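Local coordinates for protein putative glucoamylase (Bacteroides caccae ATCC 43185, PDB 4QT9) that is a putative glucoamylase of the alpha/alpha toroid fold and probably hydrolyses glycosidic bonds in glucose-containing saccharides, at residues L251-T256 and L261-Y266; R296-R301 and Q333-V338; T317-V322 and A326-N331. All coordinates share one frame; numbering follows the deposited sequence.

Contact 1 of 3, residues L251-T256 and L261-Y266; sequences LRYQGT and LFWAQY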
loop_
_atom_site.group_PDB
_atom_site.type_symbol
_atom_site.label_atom_id
_atom_site.label_comp_id
_atom_site.label_asym_id
_atom_site.label_seq_id
_atom_site.Cartn_x
_atom_site.Cartn_y
_atom_site.Cartn_z
ATOM N N LEU A 251 -9.578 7.039 -16.478
ATOM C CA LEU A 251 -8.189 7.478 -16.494
ATOM C C LEU A 251 -7.294 6.735 -17.466
ATOM O O LEU A 251 -7.599 5.607 -17.858
ATOM C CB LEU A 251 -7.582 7.329 -15.066
ATOM C CG LEU A 251 -8.343 8.004 -13.926
ATOM C CD1 LEU A 251 -7.718 7.694 -12.608
ATOM C CD2 LEU A 251 -8.444 9.540 -14.137
ATOM N N ARG A 252 -6.144 7.369 -17.789
ATOM C CA ARG A 252 -5.055 6.787 -18.552
ATOM C C ARG A 252 -4.169 6.017 -17.555
ATOM O O ARG A 252 -3.573 6.634 -16.678
ATOM C CB ARG A 252 -4.241 7.886 -19.271
ATOM C CG ARG A 252 -2.939 7.339 -19.876
ATOM C CD ARG A 252 -1.892 8.405 -20.133
ATOM N NE ARG A 252 -1.480 9.138 -18.931
ATOM C CZ ARG A 252 -0.755 10.251 -18.966
ATOM N NH1 ARG A 252 -0.343 10.747 -20.126
ATOM N NH2 ARG A 252 -0.433 10.878 -17.840
ATOM N N TYR A 253 -4.098 4.686 -17.679
ATOM C CA TYR A 253 -3.256 3.841 -16.828
ATOM C C TYR A 253 -1.886 3.754 -17.502
ATOM O O TYR A 253 -1.798 3.552 -18.708
ATOM C CB TYR A 253 -3.920 2.459 -16.604
ATOM C CG TYR A 253 -5.161 2.570 -15.743
ATOM C CD1 TYR A 253 -6.373 3.017 -16.277
ATOM C CD2 TYR A 253 -5.115 2.294 -14.386
ATOM C CE1 TYR A 253 -7.493 3.217 -15.470
ATOM C CE2 TYR A 253 -6.228 2.484 -13.569
ATOM C CZ TYR A 253 -7.415 2.952 -14.114
ATOM O OH TYR A 253 -8.507 3.115 -13.300
ATOM N N GLN A 254 -0.824 3.945 -16.746
ATOM C CA GLN A 254 0.527 3.963 -17.299
ATOM C C GLN A 254 0.950 2.641 -17.932
ATOM O O GLN A 254 1.132 1.664 -17.225
ATOM C CB GLN A 254 1.538 4.376 -16.216
ATOM C CG GLN A 254 1.511 5.872 -15.965
ATOM C CD GLN A 254 2.066 6.666 -17.110
ATOM O OE1 GLN A 254 3.037 6.267 -17.747
ATOM N NE2 GLN A 254 1.501 7.837 -17.371
ATOM N N GLY A 255 1.109 2.642 -19.256
ATOM C CA GLY A 255 1.563 1.475 -20.017
ATOM C C GLY A 255 0.641 0.268 -20.053
ATOM O O GLY A 255 1.107 -0.846 -20.311
ATOM N N THR A 256 -0.676 0.475 -19.821
ATOM C CA THR A 256 -1.679 -0.586 -19.775
ATOM C C THR A 256 -3.108 -0.034 -19.944
ATOM O O THR A 256 -3.331 1.172 -19.768
ATOM C CB THR A 256 -1.534 -1.388 -18.461
ATOM O OG1 THR A 256 -2.495 -2.442 -18.447
ATOM C CG2 THR A 256 -1.660 -0.528 -17.197
ATOM N N LEU A 261 -4.473 -4.771 -9.635
ATOM C CA LEU A 261 -5.462 -4.260 -8.693
ATOM C C LEU A 261 -4.875 -3.440 -7.511
ATOM O O LEU A 261 -5.584 -2.557 -7.029
ATOM C CB LEU A 261 -6.398 -5.381 -8.196
ATOM C CG LEU A 261 -7.817 -4.939 -7.766
ATOM C CD1 LEU A 261 -8.337 -3.773 -8.577
ATOM C CD2 LEU A 261 -8.782 -6.092 -7.795
ATOM N N PHE A 262 -3.582 -3.616 -7.134
ATOM C CA PHE A 262 -3.021 -2.830 -6.013
ATOM C C PHE A 262 -3.015 -1.309 -6.306
ATOM O O PHE A 262 -3.001 -0.514 -5.369
ATOM C CB PHE A 262 -1.626 -3.315 -5.582
ATOM C CG PHE A 262 -0.451 -2.870 -6.418
ATOM C CD1 PHE A 262 -0.035 -3.614 -7.519
ATOM C CD2 PHE A 262 0.255 -1.711 -6.095
ATOM C CE1 PHE A 262 1.087 -3.217 -8.257
ATOM C CE2 PHE A 262 1.374 -1.326 -6.828
ATOM C CZ PHE A 262 1.774 -2.067 -7.908
ATOM N N TRP A 263 -3.084 -0.914 -7.596
ATOM C CA TRP A 263 -3.121 0.502 -8.012
ATOM C C TRP A 263 -4.395 1.202 -7.523
ATOM O O TRP A 263 -4.409 2.412 -7.423
ATOM C CB TRP A 263 -3.045 0.621 -9.526
ATOM C CG TRP A 263 -1.698 0.379 -10.142
ATOM C CD1 TRP A 263 -0.650 -0.309 -9.603
ATOM C CD2 TRP A 263 -1.319 0.706 -11.482
ATOM N NE1 TRP A 263 0.367 -0.410 -10.517
ATOM C CE2 TRP A 263 0.002 0.245 -11.666
ATOM C CE3 TRP A 263 -1.954 1.389 -12.534
ATOM C CZ2 TRP A 263 0.704 0.448 -12.862
ATOM C CZ3 TRP A 263 -1.275 1.549 -13.729
ATOM C CH2 TRP A 263 0.031 1.065 -13.892
ATOM N N ALA A 264 -5.457 0.430 -7.218
ATOM C CA ALA A 264 -6.738 0.915 -6.700
ATOM C C ALA A 264 -6.769 0.925 -5.161
ATOM O O ALA A 264 -7.755 1.375 -4.575
ATOM C CB ALA A 264 -7.860 0.021 -7.234
ATOM N N GLN A 265 -5.683 0.450 -4.506
ATOM C CA GLN A 265 -5.655 0.231 -3.065
ATOM C C GLN A 265 -4.632 1.013 -2.271
ATOM O O GLN A 265 -5.024 1.544 -1.240
ATOM C CB GLN A 265 -5.443 -1.278 -2.766
ATOM C CG GLN A 265 -6.570 -2.132 -3.420
ATOM C CD GLN A 265 -6.244 -3.577 -3.725
ATOM O OE1 GLN A 265 -5.093 -4.034 -3.640
ATOM N NE2 GLN A 265 -7.279 -4.343 -4.062
ATOM N N TYR A 266 -3.329 0.997 -2.642
ATOM C CA TYR A 266 -2.228 1.605 -1.833
ATOM C C TYR A 266 -2.459 3.094 -1.475
ATOM O O TYR A 266 -2.296 3.462 -0.308
ATOM C CB TYR A 266 -0.878 1.484 -2.557
ATOM C CG TYR A 266 -0.237 0.116 -2.645
ATOM C CD1 TYR A 266 -0.930 -1.034 -2.266
ATOM C CD2 TYR A 266 1.085 -0.029 -3.080
ATOM C CE1 TYR A 266 -0.337 -2.294 -2.344
ATOM C CE2 TYR A 266 1.698 -1.281 -3.127
ATOM C CZ TYR A 266 0.965 -2.411 -2.809
ATOM O OH TYR A 266 1.544 -3.644 -2.938
#
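Trp263 and Tyr253 both set their rings beside the backbone N and anti to the carbonyl carbon (chi1 -75° and -69°), and with these torsions the two side chains run antiparallel alongside each other. They meet edge to edge rather than stacking: CE3 of Trp263 lies in the plane of the Tyr253 ring, 3.8 Å from its CD2, while CZ3 of Trp263 also comes to 4.0 Å from CB of Tyr253. The far corner of the indole, CH2, pushes into the type II turn running from Tyr253 to Thr256. There it lies 3.6 Å from O of Gln254, which sits at the ring edge in the indole plane, and CG2 of Thr256 approaches obliquely, 4.0 Å from the same CH2. A broad, rigid tryptophan suits this place because one flat ring can touch Tyr253, Gln254 and Thr256, three of the four residues of the turn. Gly255 takes a positive phi of 66° in that turn, a conformation glycine adopts readily. At the pyrrole end of the indole, CD1 stands over the centre of the Phe262 ring face, 3.4 Å above its plane. The polar ends look elsewhere: Tyr253 OH bonds to Glu287 on helix 284-301, and Gln254 NE2 to the backbone O of Gly204. An acetate, probably from the crystallisation liquor, lies beside Trp263 and may mark a pocket. The arrangement is that of a tryptophan on a short 3-10 turn packed edge-on against a type II turn, both within one inter-strand loop of the alpha/alpha toroid.

Contact 2 of 3, residues R296-R301 and Q333-V338; sequences RAYCIR and QDDKGV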
loop_
_atom_site.group_PDB
_atom_site.type_symbol
_atom_site.label_atom_id
_atom_site.label_comp_id
_atom_site.label_asym_id
_atom_site.label_seq_id
_atom_site.Cartn_x
_atom_site.Cartn_y
_atom_site.Cartn_z
ATOM N N ARG A 296 -12.114 -8.679 -11.949
ATOM C CA ARG A 296 -13.046 -9.770 -11.690
ATOM C C ARG A 296 -13.628 -10.298 -13.022
ATOM O O ARG A 296 -13.658 -11.517 -13.229
ATOM C CB ARG A 296 -14.155 -9.274 -10.745
ATOM C CG ARG A 296 -15.246 -10.309 -10.464
ATOM C CD ARG A 296 -16.379 -9.717 -9.654
ATOM N NE ARG A 296 -17.461 -10.671 -9.448
ATOM C CZ ARG A 296 -18.511 -10.787 -10.255
ATOM N NH1 ARG A 296 -18.617 -10.023 -11.333
ATOM N NH2 ARG A 296 -19.449 -11.683 -10.003
ATOM N N ALA A 297 -14.053 -9.388 -13.920
ATOM C CA ALA A 297 -14.612 -9.761 -15.221
ATOM C C ALA A 297 -13.615 -10.573 -16.019
ATOM O O ALA A 297 -14.021 -11.578 -16.595
ATOM C CB ALA A 297 -15.027 -8.521 -16.003
ATOM N N TYR A 298 -12.313 -10.181 -16.030
ATOM C CA TYR A 298 -11.268 -10.922 -16.750
ATOM C C TYR A 298 -11.115 -12.340 -16.197
ATOM O O TYR A 298 -11.011 -13.279 -16.989
ATOM C CB TYR A 298 -9.894 -10.199 -16.715
ATOM C CG TYR A 298 -8.786 -11.021 -17.343
ATOM C CD1 TYR A 298 -8.069 -11.952 -16.594
ATOM C CD2 TYR A 298 -8.525 -10.945 -18.706
ATOM C CE1 TYR A 298 -7.148 -12.811 -17.193
ATOM C CE2 TYR A 298 -7.586 -11.782 -19.313
ATOM C CZ TYR A 298 -6.887 -12.704 -18.549
ATOM O OH TYR A 298 -5.956 -13.522 -19.145
ATOM N N CYS A 299 -11.065 -12.496 -14.842
ATOM C CA CYS A 299 -10.914 -13.799 -14.185
ATOM C C CYS A 299 -12.121 -14.677 -14.450
ATOM O O CYS A 299 -11.938 -15.882 -14.663
ATOM C CB CYS A 299 -10.669 -13.645 -12.692
ATOM S SG CYS A 299 -9.141 -12.763 -12.274
ATOM N N ILE A 300 -13.355 -14.091 -14.473
ATOM C CA ILE A 300 -14.580 -14.864 -14.774
ATOM C C ILE A 300 -14.497 -15.333 -16.231
ATOM O O ILE A 300 -14.785 -16.487 -16.511
ATOM C CB ILE A 300 -15.883 -14.054 -14.462
ATOM C CG1 ILE A 300 -16.052 -13.896 -12.923
ATOM C CG2 ILE A 300 -17.147 -14.705 -15.110
ATOM C CD1 ILE A 300 -17.030 -12.899 -12.493
ATOM N N ARG A 301 -14.022 -14.461 -17.138
ATOM C CA ARG A 301 -13.885 -14.830 -18.546
ATOM C C ARG A 301 -12.851 -15.936 -18.695
ATOM O O ARG A 301 -13.122 -16.888 -19.413
ATOM C CB ARG A 301 -13.553 -13.622 -19.423
ATOM C CG ARG A 301 -13.634 -13.946 -20.915
ATOM C CD ARG A 301 -13.676 -12.672 -21.713
ATOM N NE ARG A 301 -12.563 -11.766 -21.413
ATOM C CZ ARG A 301 -11.402 -11.775 -22.057
ATOM N NH1 ARG A 301 -11.161 -12.681 -22.996
ATOM N NH2 ARG A 301 -10.472 -10.882 -21.763
ATOM N N GLN A 333 -1.364 -11.336 -21.434
ATOM C CA GLN A 333 0.105 -11.254 -21.396
ATOM C C GLN A 333 0.652 -11.337 -19.950
ATOM O O GLN A 333 1.714 -11.925 -19.722
ATOM C CB GLN A 333 0.596 -9.956 -22.070
ATOM C CG GLN A 333 0.491 -9.971 -23.608
ATOM C CD GLN A 333 -0.928 -10.050 -24.157
ATOM O OE1 GLN A 333 -1.831 -9.301 -23.754
ATOM N NE2 GLN A 333 -1.157 -10.972 -25.087
ATOM N N ASP A 334 -0.075 -10.752 -18.987
ATOM C CA ASP A 334 0.358 -10.668 -17.586
ATOM C C ASP A 334 -0.277 -11.760 -16.719
ATOM O O ASP A 334 0.239 -12.051 -15.625
ATOM C CB ASP A 334 0.041 -9.273 -17.018
ATOM C CG ASP A 334 0.693 -8.105 -17.759
ATOM O OD1 ASP A 334 1.826 -8.279 -18.286
ATOM O OD2 ASP A 334 0.093 -7.010 -17.779
ATOM N N ASP A 335 -1.371 -12.385 -17.207
ATOM C CA ASP A 335 -2.054 -13.468 -16.506
ATOM C C ASP A 335 -1.201 -14.739 -16.564
ATOM O O ASP A 335 -0.868 -15.192 -17.648
ATOM C CB ASP A 335 -3.453 -13.695 -17.098
ATOM C CG ASP A 335 -4.237 -14.869 -16.537
ATOM O OD1 ASP A 335 -3.948 -15.290 -15.376
ATOM O OD2 ASP A 335 -5.169 -15.337 -17.227
ATOM N N LYS A 336 -0.824 -15.287 -15.394
ATOM C CA LYS A 336 0.027 -16.483 -15.318
ATOM C C LYS A 336 -0.653 -17.636 -14.602
ATOM O O LYS A 336 0.009 -18.625 -14.290
ATOM C CB LYS A 336 1.368 -16.160 -14.613
ATOM C CG LYS A 336 2.188 -15.027 -15.243
ATOM C CD LYS A 336 2.884 -15.448 -16.532
ATOM C CE LYS A 336 4.027 -14.531 -16.879
ATOM N NZ LYS A 336 3.557 -13.255 -17.474
ATOM N N GLY A 337 -1.949 -17.510 -14.329
ATOM C CA GLY A 337 -2.701 -18.545 -13.615
ATOM C C GLY A 337 -2.574 -18.426 -12.122
ATOM O O GLY A 337 -2.907 -19.349 -11.375
ATOM N N VAL A 338 -2.116 -17.269 -11.678
ATOM C CA VAL A 338 -1.839 -17.011 -10.271
ATOM C C VAL A 338 -2.860 -16.038 -9.686
ATOM O O VAL A 338 -3.035 -14.931 -10.205
ATOM C CB VAL A 338 -0.388 -16.492 -10.095
ATOM C CG1 VAL A 338 -0.134 -16.042 -8.677
ATOM C CG2 VAL A 338 0.637 -17.543 -10.535
#
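The edge of the Tyr298 ring meets the carboxylate of Asp335, whose OD2 lies in the ring plane, and the two flat groups stand almost perpendicular, 88° apart. This is a helix-to-loop contact of the alpha/alpha toroid, made by helix 284-301 on an Asx turn that begins at Asp335. Tyr298 OH donates to Asp335 OD2 at 2.8 Å, arriving on the anti side of that oxygen and 20° out of the carboxylate plane. Both side chains extend with CG anti to the backbone N (chi1 175° in each), which lets them span the gap from helix to loop and cross obliquely where they meet. Tyrosine suits the helix side because its long ring carries a donor to a buried acid, while its CB packs on Pro330. Around Asp335, Tyr306 and Phe309 touch the side chain, and the backbone O accepts from Lys304 NZ. The second carboxylate oxygen folds the loop back on itself: Gly337 N reaches Asp335 OD1 over 3.2 Å, nearly straight at the hydrogen but from well above the carboxylate plane. Gly337 suits its place by adopting a positive phi with ease. With an alanine in place of Asp335, the buried Tyr298 hydroxyl would probably lose its acceptor and the turn at Gly337, no longer tied by its N-H, could shift. The aspartate oxygen lies against the ring rim as well as the hydroxyl, for CE1 of Tyr298 is only 3.2 Å from OD2 of Asp335.

Contact 3 of 3, residues T317-V322 and A326-N331; sequences TASYSV and AAHSPN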
loop_
_atom_site.group_PDB
_atom_site.type_symbol
_atom_site.label_atom_id
_atom_site.label_comp_id
_atom_site.label_asym_id
_atom_site.label_seq_id
_atom_site.Cartn_x
_atom_site.Cartn_y
_atom_site.Cartn_z
ATOM N N THR A 317 -2.931 -9.272 -9.315
ATOM C CA THR A 317 -2.054 -8.180 -8.925
ATOM C C THR A 317 -0.616 -8.660 -8.859
ATOM O O THR A 317 -0.372 -9.873 -8.878
ATOM C CB THR A 317 -2.508 -7.603 -7.581
ATOM O OG1 THR A 317 -1.970 -6.300 -7.502
ATOM C CG2 THR A 317 -2.064 -8.464 -6.380
ATOM N N ALA A 318 0.323 -7.718 -8.701
ATOM C CA ALA A 318 1.748 -8.007 -8.527
ATOM C C ALA A 318 1.964 -8.858 -7.246
ATOM O O ALA A 318 1.372 -8.565 -6.209
ATOM C CB ALA A 318 2.534 -6.705 -8.439
ATOM N N SER A 319 2.730 -9.963 -7.357
ATOM C CA SER A 319 3.009 -10.878 -6.241
ATOM C C SER A 319 3.986 -11.949 -6.673
ATOM O O SER A 319 4.344 -12.025 -7.853
ATOM C CB SER A 319 1.718 -11.556 -5.759
ATOM O OG SER A 319 1.145 -12.394 -6.758
ATOM N N TYR A 320 4.366 -12.820 -5.737
ATOM C CA TYR A 320 5.125 -14.013 -6.100
ATOM C C TYR A 320 4.403 -14.721 -7.200
ATOM O O TYR A 320 3.161 -14.673 -7.267
ATOM C CB TYR A 320 5.268 -14.959 -4.900
ATOM C CG TYR A 320 6.316 -14.533 -3.894
ATOM C CD1 TYR A 320 7.609 -14.203 -4.299
ATOM C CD2 TYR A 320 6.046 -14.557 -2.522
ATOM C CE1 TYR A 320 8.592 -13.842 -3.369
ATOM C CE2 TYR A 320 7.034 -14.237 -1.581
ATOM C CZ TYR A 320 8.306 -13.891 -2.012
ATOM O OH TYR A 320 9.283 -13.603 -1.103
ATOM N N SER A 321 5.157 -15.354 -8.092
ATOM C CA SER A 321 4.564 -16.091 -9.196
ATOM C C SER A 321 5.245 -17.439 -9.307
ATOM O O SER A 321 6.292 -17.634 -8.675
ATOM C CB SER A 321 4.675 -15.302 -10.494
ATOM O OG SER A 321 3.850 -15.841 -11.515
ATOM N N VAL A 322 4.654 -18.372 -10.093
ATOM C CA VAL A 322 5.179 -19.731 -10.302
ATOM C C VAL A 322 6.690 -19.681 -10.646
ATOM O O VAL A 322 7.467 -20.413 -10.036
ATOM C CB VAL A 322 4.379 -20.520 -11.372
ATOM C CG1 VAL A 322 4.796 -21.991 -11.387
ATOM C CG2 VAL A 322 2.874 -20.409 -11.142
ATOM N N ALA A 326 5.932 -11.536 -10.369
ATOM C CA ALA A 326 5.361 -10.973 -11.582
ATOM C C ALA A 326 4.260 -9.952 -11.303
ATOM O O ALA A 326 3.474 -10.104 -10.363
ATOM C CB ALA A 326 4.807 -12.097 -12.451
ATOM N N ALA A 327 4.177 -8.935 -12.175
ATOM C CA ALA A 327 3.164 -7.878 -12.126
ATOM C C ALA A 327 1.873 -8.381 -12.803
ATOM O O ALA A 327 1.519 -7.920 -13.891
ATOM C CB ALA A 327 3.687 -6.610 -12.802
ATOM N N HIS A 328 1.187 -9.348 -12.174
ATOM C CA HIS A 328 -0.047 -9.910 -12.746
ATOM C C HIS A 328 -1.080 -8.832 -12.880
ATOM O O HIS A 328 -1.213 -8.006 -11.975
ATOM C CB HIS A 328 -0.623 -11.063 -11.918
ATOM C CG HIS A 328 0.369 -12.113 -11.547
ATOM N ND1 HIS A 328 0.813 -12.250 -10.243
ATOM C CD2 HIS A 328 0.976 -13.045 -12.317
ATOM C CE1 HIS A 328 1.655 -13.272 -10.255
ATOM N NE2 HIS A 328 1.788 -13.784 -11.477
ATOM N N SER A 329 -1.787 -8.818 -14.017
ATOM C CA SER A 329 -2.839 -7.834 -14.250
ATOM C C SER A 329 -3.923 -8.488 -15.153
ATOM O O SER A 329 -3.671 -9.584 -15.696
ATOM C CB SER A 329 -2.265 -6.535 -14.830
ATOM O OG SER A 329 -2.195 -6.555 -16.244
ATOM N N PRO A 330 -5.155 -7.877 -15.278
ATOM C CA PRO A 330 -6.214 -8.547 -16.049
ATOM C C PRO A 330 -6.060 -8.416 -17.574
ATOM O O PRO A 330 -6.819 -7.698 -18.232
ATOM C CB PRO A 330 -7.486 -7.875 -15.529
ATOM C CG PRO A 330 -7.060 -6.480 -15.219
ATOM C CD PRO A 330 -5.662 -6.613 -14.672
ATOM N N ASN A 331 -5.078 -9.140 -18.127
ATOM C CA ASN A 331 -4.797 -9.285 -19.557
ATOM C C ASN A 331 -3.990 -10.586 -19.772
ATOM O O ASN A 331 -3.214 -10.978 -18.903
ATOM C CB ASN A 331 -4.091 -8.050 -20.154
ATOM C CG ASN A 331 -2.676 -7.844 -19.696
ATOM O OD1 ASN A 331 -1.765 -8.584 -20.069
ATOM N ND2 ASN A 331 -2.450 -6.787 -18.943
#
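A tight antiparallel beta hairpin, with strand 318-321 paired to strand 324-327, forms this buried contact; in the chain it falls between helices 284-301 and 341-345, and His328, which follows Ala327, ties back to the first strand. Ser319 and Ala326 form the hydrogen-bonded pair: Ala326 N to Ser319 O at 3.0 Å, and Ser319 N to Ala326 O at 3.1 Å. CA of Ala318 adds a CH...O contact of 3.3 Å with O of Ala326. The small Ala326 leaves room for Ser321, whose CB lies 3.8 Å from CB of Ala326.

The imidazole of His328 is held by both nitrogens. ND1 donates to Thr317 O at 3.0 Å, with the oxygen in the ring plane; with OG anti to the backbone N (chi1 -167°), the Ser321 hydroxyl swings toward NE2 of His328 and shares a 2.9 Å hydrogen bond with it. Histidine suits this spot because its two nitrogens reach Thr317 and Ser321, four residues apart, and two bonds fix the ring's rotation. Ala326 O lies above one imidazole face, offset toward its rim.

Outside the hairpin, Ser319 OG bonds to Ser340 and Tyr320 OH to His52; Thr317 packs on helix 341-345, Tyr320 on strand 389-391 and Pro330 on helix 284-301.

Contacts 2 and 3 are buried, whereas contact 1 is partly buried and lies beside a bound acetate. Their chemistry differs: contact 1 is van der Waals packing of aromatic edges, contact 2 rests on one tyrosine-carboxylate bond, and contact 3 combines backbone pairing with a histidine gripped at both nitrogens. Helix 284-301 is common ground, carrying Tyr298 of contact 2 and receiving Tyr253 and Leu261 of contact 1 and Pro330 of contact 3. The hairpin of contact 3 falls in the chain between the two segments of contact 2, and Asp334 OD2 bonds to Ser329 OG. Contact 3 also touches contact 1, where Thr317 OG1 probably accepts from Phe262 N.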